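Local coordinates for xylose isomerase-like TIM barrel (Anabaena variabilis ATCC 29413, PDB 2QW5), which binds a zinc ion and D-xylose in a TIM-barrel pocket and is probably a sugar or sugar-phosphate isomerase or epimerase, at residues 113-118 with 167-172; 191-194 with 198-201; 201-206 with 211-216. One frame throughout, in Å; residues are numbered along the deposited sequence.

Interaction 1: 113-118 with 167-172; sequences SRVDIT and DKLGEY
Y172 reaches from helix 148-176 to V115 and D116 on helix 101-120. A chi1 of -176°, which sets CG opposite the backbone N, sends the ring across from CB toward helix 101-120. Along one side of the ring, CD2 and then CE2 pass V115 CG1, which lies 4.0 Å from CE2 and approaches obliquely. At the far end, the phenol OH gives a hydrogen bond to D116 OD1, 2.4 Å from OH to OD1, a length too short to be taken at face value. That oxygen lies in the ring plane at the edge, although the carboxylate itself is turned 54° from the ring. Three residues earlier, L169 CD1 packs 3.8 Å from V115 CG2, so the two methyls of V115 serve different partners. A leucine in place of Y172 would probably leave D116 OD1 without its phenol donor and V115 CG1 with less ring surface against it. D116 OD1 has K176 as a long, weak ionic partner. The segments run 10.9 Å apart at their axes, at a crossing angle of -27°, as neighbouring helices on the outside of a TIM barrel. V115 also rests on M126 of strand 125-128, while S113, R114, D116 and I117 meet helix 60-76.

Interaction 2: 191-194 with 198-201; sequences PGPN and QLIE
The side-chain carbonyl of Q198 receives the backbone N-H of N194, with 2.8 Å between Q198 OE1 and N194 N. The donor stands nearly on the line of the C=O bond (167° at the oxygen), whereas the hydrogen bond is bent, 141° at the hydrogen. An extended chain beyond CG carries the Q198 amide back to the loop, where OE1 also lies 3.5 Å from N194 CB. Closer to the helix, P193 CB lies 4.2 Å from Q198 CB, and P193 CG approaches L199 CD1 at 4.4 Å, a looser apolar contact.

The next shell fixes the loop. A cis peptide bond precedes P193, whose backbone is hydrogen-bonded to I185, and N194 ND2 gives hydrogen bonds to the carbonyl oxygens of I185 and T190. N194 OD1 turns to T296 OG1 of the second subunit. Q198 OE1 also accepts from K195 N, so it holds two successive backbone amides as the chain enters helix 196-203. This is a beta-alpha loop of the barrel, leading out of strand 179-182, and L199 touches P184, next to the zinc ligand E183. Helix 148-176 borders both parts, Y159 meeting P193 and Q152 meeting Q198; helix 227-240 packs against I200.

Interaction 3: 201-206 with 211-216; sequences EFLKGV and VGVVID. With ZN (zinc ion), chain D.
Helix 196-203 and strand 211-216 are the second and third elements of a beta-alpha-beta unit that starts with strand 179-182, and this contact seats L203 and V206 of segment 201-206 on the strand. The side-chain contacts are apolar, with L203 CD2 also resting on V211 O, and no hydrogen bond crosses. The two branches of L203 divide the work: CD2 lies 3.6 Å from V211 CG1, and CD1 lies 3.7 Å from V213 CG1, straddling G212. With CG opposite the carbonyl carbon (chi1 -67°) and chi2 at 167°, the two methyls reach V211 and V213. V206 CG1 meets V211 CB at 4.0 Å, the two side chains crossing at about a right angle.

A type I turn from L203 to V206 brings V206 into line, closed by the bond from V206 N to L203 O (3.0 Å). R242 holds the carbonyl oxygens of V206 and V211 through NH2 and NE, while backbone hydrogen bonds join G212 and V214 to strand 179-182, V213 to R242 and I215 to Y245 of strand 243-248.

The same strand ends at the metal. D216 OD2 binds zinc at 2.3 Å, and a water lies 2.0 Å from the ion; E183, Q247 and E281 complete the protein ligands. D216 is the N-cap of the following helix, its OD1 accepting weak hydrogen bonds from A218 N and H219 N, which probably helps orient the carboxylate. A metal ligand at the C-terminal end of a barrel strand is typical of xylose isomerase-like TIM barrels.

In the fold
Interactions 2 and 3 follow each other on helix 196-203: they share E201, their centres are 8 Å apart, and L199 CD2 touches V213 CG1 at 3.7 Å. Interaction 1 lies one helix away, its centre 15 Å from that of interaction 3, yet helix 148-176 bridges the two, with G170 CA 3.6 Å from V211 CG2. In one of its two modelled conformers, D167 also accepts from S208 N through OD1 and from K207 N through OD2. Interactions 1 and 2 do not touch, their nearest atoms being about 11 Å apart. Interaction 3 supplies the zinc ligand D216. The side chain of L199 is about 6 Å from that of E183, another zinc ligand, whereas that of L169 is about 13 Å from D-xylose.

Interaction 1: 113-118 with 167-172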
loop_
_atom_site.group_PDB
_atom_site.type_symbol
_atom_site.label_atom_id
_atom_site.label_comp_id
_atom_site.label_asym_id
_atom_site.label_seq_id
_atom_site.Cartn_x
_atom_site.Cartn_y
_atom_site.Cartn_z
ATOM N N SER A 113 -10.650 25.921 17.273
ATOM C CA SER A 113 -10.143 25.272 18.512
ATOM C C SER A 113 -8.633 25.393 18.621
ATOM O O SER A 113 -8.073 25.637 19.718
ATOM C CB SER A 113 -10.514 23.767 18.553
ATOM O OG SER A 113 -9.730 23.077 19.500
ATOM N N ARG A 114 -7.957 25.167 17.506
ATOM C CA ARG A 114 -6.508 25.205 17.494
ATOM C C ARG A 114 -6.033 26.644 17.638
ATOM O O ARG A 114 -5.046 26.882 18.352
ATOM C CB ARG A 114 -5.920 24.422 16.326
ATOM C CG ARG A 114 -5.730 22.896 16.568
ATOM C CD ARG A 114 -6.906 22.114 17.158
ATOM N NE ARG A 114 -6.474 20.829 17.712
ATOM C CZ ARG A 114 -7.080 20.147 18.683
ATOM N NH1 ARG A 114 -8.178 20.583 19.288
ATOM N NH2 ARG A 114 -6.569 18.980 19.049
ATOM N N VAL A 115 -6.741 27.604 17.030
ATOM C CA VAL A 115 -6.441 29.037 17.284
ATOM C C VAL A 115 -6.559 29.299 18.842
ATOM O O VAL A 115 -5.716 29.944 19.392
ATOM C CB VAL A 115 -7.346 30.043 16.492
ATOM C CG1 VAL A 115 -7.130 31.500 16.965
ATOM C CG2 VAL A 115 -7.144 29.969 14.939
ATOM N N ASP A 116 -7.639 28.834 19.493
ATOM C CA ASP A 116 -7.827 28.999 20.951
ATOM C C ASP A 116 -6.695 28.425 21.767
ATOM O O ASP A 116 -6.226 29.055 22.715
ATOM C CB ASP A 116 -9.117 28.346 21.460
ATOM C CG ASP A 116 -10.389 29.026 20.954
ATOM O OD1 ASP A 116 -10.329 30.170 20.469
ATOM O OD2 ASP A 116 -11.466 28.409 21.106
ATOM N N ILE A 117 -6.257 27.220 21.400
ATOM C CA ILE A 117 -5.101 26.564 22.074
ATOM C C ILE A 117 -3.804 27.398 21.907
ATOM O O ILE A 117 -2.992 27.534 22.830
ATOM C CB ILE A 117 -4.902 25.121 21.465
ATOM C CG1 ILE A 117 -6.048 24.201 21.904
ATOM C CG2 ILE A 117 -3.506 24.549 21.745
ATOM C CD1 ILE A 117 -6.026 22.845 21.179
ATOM N N THR A 118 -3.594 27.929 20.699
ATOM C CA THR A 118 -2.420 28.778 20.408
ATOM C C THR A 118 -2.394 29.954 21.370
ATOM O O THR A 118 -1.389 30.145 22.056
ATOM C CB THR A 118 -2.396 29.266 18.927
ATOM O OG1 THR A 118 -2.389 28.119 18.100
ATOM C CG2 THR A 118 -1.119 30.115 18.627
ATOM N N ASP A 167 -10.915 32.680 5.268
ATOM C CA ASP A 167 -11.214 34.099 5.490
ATOM C C ASP A 167 -11.902 34.223 6.867
ATOM O O ASP A 167 -11.502 35.055 7.707
ATOM C CB ASP A 167 -12.100 34.657 4.337
ATOM C CG ASP A 167 -11.619 35.996 3.785
ATOM O OD1 ASP A 167 -10.951 36.772 4.505
ATOM O OD2 ASP A 167 -11.911 36.270 2.580
ATOM N N LYS A 168 -12.897 33.355 7.118
ATOM C CA LYS A 168 -13.633 33.339 8.397
ATOM C C LYS A 168 -12.711 33.006 9.583
ATOM O O LYS A 168 -12.771 33.626 10.666
ATOM C CB LYS A 168 -14.837 32.381 8.369
ATOM C CG LYS A 168 -16.043 32.876 7.549
ATOM C CD LYS A 168 -16.692 34.135 8.154
ATOM C CE LYS A 168 -17.899 34.628 7.354
ATOM N NZ LYS A 168 -17.502 35.186 6.040
ATOM N N LEU A 169 -11.814 32.066 9.363
ATOM C CA LEU A 169 -10.801 31.724 10.394
ATOM C C LEU A 169 -9.874 32.921 10.651
ATOM O O LEU A 169 -9.474 33.133 11.788
ATOM C CB LEU A 169 -9.962 30.494 9.960
ATOM C CG LEU A 169 -8.932 29.947 10.985
ATOM C CD1 LEU A 169 -9.666 29.355 12.174
ATOM C CD2 LEU A 169 -8.037 28.919 10.334
ATOM N N GLY A 170 -9.519 33.691 9.613
ATOM C CA GLY A 170 -8.678 34.906 9.780
ATOM C C GLY A 170 -9.359 35.964 10.664
ATOM O O GLY A 170 -8.773 36.509 11.608
ATOM N N GLU A 171 -10.625 36.241 10.371
ATOM C CA GLU A 171 -11.437 37.183 11.198
ATOM C C GLU A 171 -11.483 36.753 12.648
ATOM O O GLU A 171 -11.288 37.570 13.526
ATOM C CB GLU A 171 -12.841 37.280 10.667
ATOM C CG GLU A 171 -12.853 37.973 9.311
ATOM C CD GLU A 171 -14.201 37.925 8.602
ATOM O OE1 GLU A 171 -15.192 37.385 9.145
ATOM O OE2 GLU A 171 -14.258 38.416 7.462
ATOM N N TYR A 172 -11.715 35.466 12.877
ATOM C CA TYR A 172 -11.641 34.886 14.229
ATOM C C TYR A 172 -10.251 35.011 14.868
ATOM O O TYR A 172 -10.167 35.478 16.004
ATOM C CB TYR A 172 -12.078 33.440 14.200
ATOM C CG TYR A 172 -12.113 32.799 15.577
ATOM C CD1 TYR A 172 -13.168 33.066 16.449
ATOM C CD2 TYR A 172 -11.079 31.971 16.031
ATOM C CE1 TYR A 172 -13.203 32.520 17.731
ATOM C CE2 TYR A 172 -11.113 31.417 17.325
ATOM C CZ TYR A 172 -12.188 31.678 18.154
ATOM O OH TYR A 172 -12.287 31.171 19.427
#

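Interaction 2: 191-194 with 198-201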
loop_
_atom_site.group_PDB
_atom_site.type_symbol
_atom_site.label_atom_id
_atom_site.label_comp_id
_atom_site.label_asym_id
_atom_site.label_seq_id
_atom_site.Cartn_x
_atom_site.Cartn_y
_atom_site.Cartn_z
ATOM N N PRO A 191 0.010 17.078 -1.514
ATOM C CA PRO A 191 -0.391 17.464 -2.893
ATOM C C PRO A 191 -0.364 18.941 -3.240
ATOM O O PRO A 191 -0.191 19.291 -4.420
ATOM C CB PRO A 191 -1.796 16.893 -3.011
ATOM C CG PRO A 191 -2.286 16.893 -1.624
ATOM C CD PRO A 191 -1.130 16.478 -0.800
ATOM N N GLY A 192 -0.516 19.796 -2.227
ATOM C CA GLY A 192 -0.438 21.230 -2.401
ATOM C C GLY A 192 -0.960 21.980 -1.199
ATOM O O GLY A 192 -1.538 21.366 -0.329
ATOM N N PRO A 193 -0.706 23.301 -1.103
ATOM C CA PRO A 193 0.150 24.112 -1.997
ATOM C C PRO A 193 1.631 23.764 -1.784
ATOM O O PRO A 193 2.075 23.607 -0.633
ATOM C CB PRO A 193 -0.186 25.564 -1.620
ATOM C CG PRO A 193 -0.715 25.480 -0.205
ATOM C CD PRO A 193 -1.377 24.126 -0.071
ATOM N N ASN A 194 2.352 23.565 -2.892
ATOM C CA ASN A 194 3.768 23.193 -2.831
ATOM C C ASN A 194 4.742 24.369 -2.927
ATOM O O ASN A 194 5.810 24.359 -2.279
ATOM C CB ASN A 194 4.142 22.150 -3.906
ATOM C CG ASN A 194 3.275 20.899 -3.869
ATOM O OD1 ASN A 194 2.709 20.513 -4.898
ATOM N ND2 ASN A 194 3.122 20.300 -2.695
ATOM N N GLN A 198 1.854 29.205 -5.688
ATOM C CA GLN A 198 0.553 28.546 -5.509
ATOM C C GLN A 198 -0.170 29.091 -4.270
ATOM O O GLN A 198 -1.386 29.254 -4.289
ATOM C CB GLN A 198 0.734 27.014 -5.400
ATOM C CG GLN A 198 1.288 26.388 -6.702
ATOM C CD GLN A 198 1.809 24.985 -6.570
ATOM O OE1 GLN A 198 2.174 24.544 -5.465
ATOM N NE2 GLN A 198 1.819 24.245 -7.699
ATOM N N LEU A 199 0.562 29.300 -3.171
ATOM C CA LEU A 199 -0.035 29.895 -1.960
ATOM C C LEU A 199 -0.420 31.379 -2.164
ATOM O O LEU A 199 -1.438 31.819 -1.636
ATOM C CB LEU A 199 0.888 29.746 -0.762
ATOM C CG LEU A 199 0.379 30.219 0.594
ATOM C CD1 LEU A 199 -1.026 29.706 0.911
ATOM C CD2 LEU A 199 1.385 29.793 1.667
ATOM N N ILE A 200 0.390 32.122 -2.928
ATOM C CA ILE A 200 0.117 33.518 -3.231
ATOM C C ILE A 200 -1.176 33.592 -4.035
ATOM O O ILE A 200 -2.045 34.427 -3.726
ATOM C CB ILE A 200 1.281 34.223 -3.925
ATOM C CG1 ILE A 200 2.359 34.600 -2.891
ATOM C CG2 ILE A 200 0.818 35.524 -4.601
ATOM C CD1 ILE A 200 3.650 35.087 -3.475
ATOM N N GLU A 201 -1.326 32.706 -5.012
ATOM C CA GLU A 201 -2.571 32.609 -5.807
ATOM C C GLU A 201 -3.817 32.289 -4.940
ATOM O O GLU A 201 -4.883 32.881 -5.128
ATOM C CB GLU A 201 -2.395 31.569 -6.911
ATOM C CG GLU A 201 -3.580 31.471 -7.919
ATOM C CD GLU A 201 -3.288 30.565 -9.152
ATOM O OE1 GLU A 201 -2.135 30.056 -9.334
ATOM O OE2 GLU A 201 -4.240 30.371 -9.945
#

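Interaction 3: 201-206 with 211-216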
loop_
_atom_site.group_PDB
_atom_site.type_symbol
_atom_site.label_atom_id
_atom_site.label_comp_id
_atom_site.label_asym_id
_atom_site.label_seq_id
_atom_site.Cartn_x
_atom_site.Cartn_y
_atom_site.Cartn_z
ATOM N N GLU A 201 -1.326 32.706 -5.012
ATOM C CA GLU A 201 -2.571 32.609 -5.807
ATOM C C GLU A 201 -3.817 32.289 -4.940
ATOM O O GLU A 201 -4.883 32.881 -5.128
ATOM C CB GLU A 201 -2.395 31.569 -6.911
ATOM C CG GLU A 201 -3.580 31.471 -7.919
ATOM C CD GLU A 201 -3.288 30.565 -9.152
ATOM O OE1 GLU A 201 -2.135 30.056 -9.334
ATOM O OE2 GLU A 201 -4.240 30.371 -9.945
ATOM N N PHE A 202 -3.662 31.367 -3.984
ATOM C CA PHE A 202 -4.726 31.006 -3.048
ATOM C C PHE A 202 -5.161 32.218 -2.240
ATOM O O PHE A 202 -6.382 32.494 -2.117
ATOM C CB PHE A 202 -4.281 29.880 -2.086
ATOM C CG PHE A 202 -5.284 29.581 -0.984
ATOM C CD1 PHE A 202 -6.402 28.809 -1.243
ATOM C CD2 PHE A 202 -5.123 30.102 0.292
ATOM C CE1 PHE A 202 -7.350 28.545 -0.246
ATOM C CE2 PHE A 202 -6.083 29.846 1.318
ATOM C CZ PHE A 202 -7.183 29.053 1.040
ATOM N N LEU A 203 -4.175 32.915 -1.677
ATOM C CA LEU A 203 -4.422 34.106 -0.855
ATOM C C LEU A 203 -5.113 35.269 -1.561
ATOM O O LEU A 203 -5.720 36.080 -0.872
ATOM C CB LEU A 203 -3.167 34.581 -0.155
ATOM C CG LEU A 203 -2.626 33.627 0.927
ATOM C CD1 LEU A 203 -1.248 34.061 1.296
ATOM C CD2 LEU A 203 -3.484 33.529 2.184
ATOM N N LYS A 204 -5.046 35.337 -2.897
ATOM C CA LYS A 204 -5.734 36.396 -3.653
ATOM C C LYS A 204 -7.247 36.344 -3.385
ATOM O O LYS A 204 -7.924 37.367 -3.496
ATOM C CB LYS A 204 -5.431 36.307 -5.168
ATOM C CG LYS A 204 -3.939 36.493 -5.587
ATOM C CD LYS A 204 -3.466 37.953 -5.602
ATOM C CE LYS A 204 -1.941 38.137 -5.840
ATOM N NZ LYS A 204 -1.313 37.528 -7.017
ATOM N N GLY A 205 -7.772 35.156 -3.057
ATOM C CA GLY A 205 -9.189 34.969 -2.705
ATOM C C GLY A 205 -9.562 34.997 -1.221
ATOM O O GLY A 205 -10.693 34.656 -0.865
ATOM N N VAL A 206 -8.622 35.402 -0.372
ATOM C CA VAL A 206 -8.814 35.538 1.069
ATOM C C VAL A 206 -8.609 37.019 1.461
ATOM O O VAL A 206 -7.501 37.544 1.394
ATOM C CB VAL A 206 -7.834 34.631 1.798
ATOM C CG1 VAL A 206 -8.053 34.673 3.308
ATOM C CG2 VAL A 206 -7.998 33.178 1.281
ATOM N N VAL A 211 -4.497 36.026 7.599
ATOM C CA VAL A 211 -4.133 34.792 6.906
ATOM C C VAL A 211 -2.954 35.092 5.981
ATOM O O VAL A 211 -3.090 35.730 4.947
ATOM C CB VAL A 211 -5.302 34.174 6.110
ATOM C CG1 VAL A 211 -4.837 32.850 5.397
ATOM C CG2 VAL A 211 -6.534 33.906 7.027
ATOM N N GLY A 212 -1.776 34.630 6.378
ATOM C CA GLY A 212 -0.557 34.831 5.608
ATOM C C GLY A 212 0.258 33.570 5.454
ATOM O O GLY A 212 -0.296 32.463 5.311
ATOM N N VAL A 213 1.581 33.741 5.470
ATOM C CA VAL A 213 2.477 32.629 5.153
ATOM C C VAL A 213 3.618 32.431 6.122
ATOM O O VAL A 213 4.041 33.356 6.807
ATOM C CB VAL A 213 3.115 32.809 3.721
ATOM C CG1 VAL A 213 2.091 33.295 2.731
ATOM C CG2 VAL A 213 4.248 33.773 3.721
ATOM N N VAL A 214 4.090 31.190 6.141
ATOM C CA VAL A 214 5.383 30.857 6.706
ATOM C C VAL A 214 6.213 30.430 5.484
ATOM O O VAL A 214 5.702 29.700 4.619
ATOM C CB VAL A 214 5.361 29.740 7.762
ATOM C CG1 VAL A 214 4.500 28.529 7.319
ATOM C CG2 VAL A 214 6.791 29.365 8.117
ATOM N N ILE A 215 7.451 30.933 5.384
ATOM C CA ILE A 215 8.407 30.490 4.384
ATOM C C ILE A 215 9.414 29.626 5.135
ATOM O O ILE A 215 10.056 30.119 6.054
ATOM C CB ILE A 215 9.128 31.643 3.655
ATOM C CG1 ILE A 215 8.123 32.621 3.005
ATOM C CG2 ILE A 215 10.089 31.061 2.571
ATOM C CD1 ILE A 215 8.802 33.828 2.440
ATOM N N ASP A 216 9.503 28.354 4.737
ATOM C CA ASP A 216 10.413 27.332 5.297
ATOM C C ASP A 216 11.439 27.086 4.183
ATOM O O ASP A 216 11.042 26.741 3.046
ATOM C CB ASP A 216 9.602 26.091 5.614
ATOM C CG ASP A 216 10.450 24.864 6.014
ATOM O OD1 ASP A 216 11.451 24.547 5.349
ATOM O OD2 ASP A 216 10.040 24.178 6.957
HETATM ZN ZN ZN D . 8.178 23.591 8.153
HETATM O O HOH W 1 7.843 21.657 7.639
#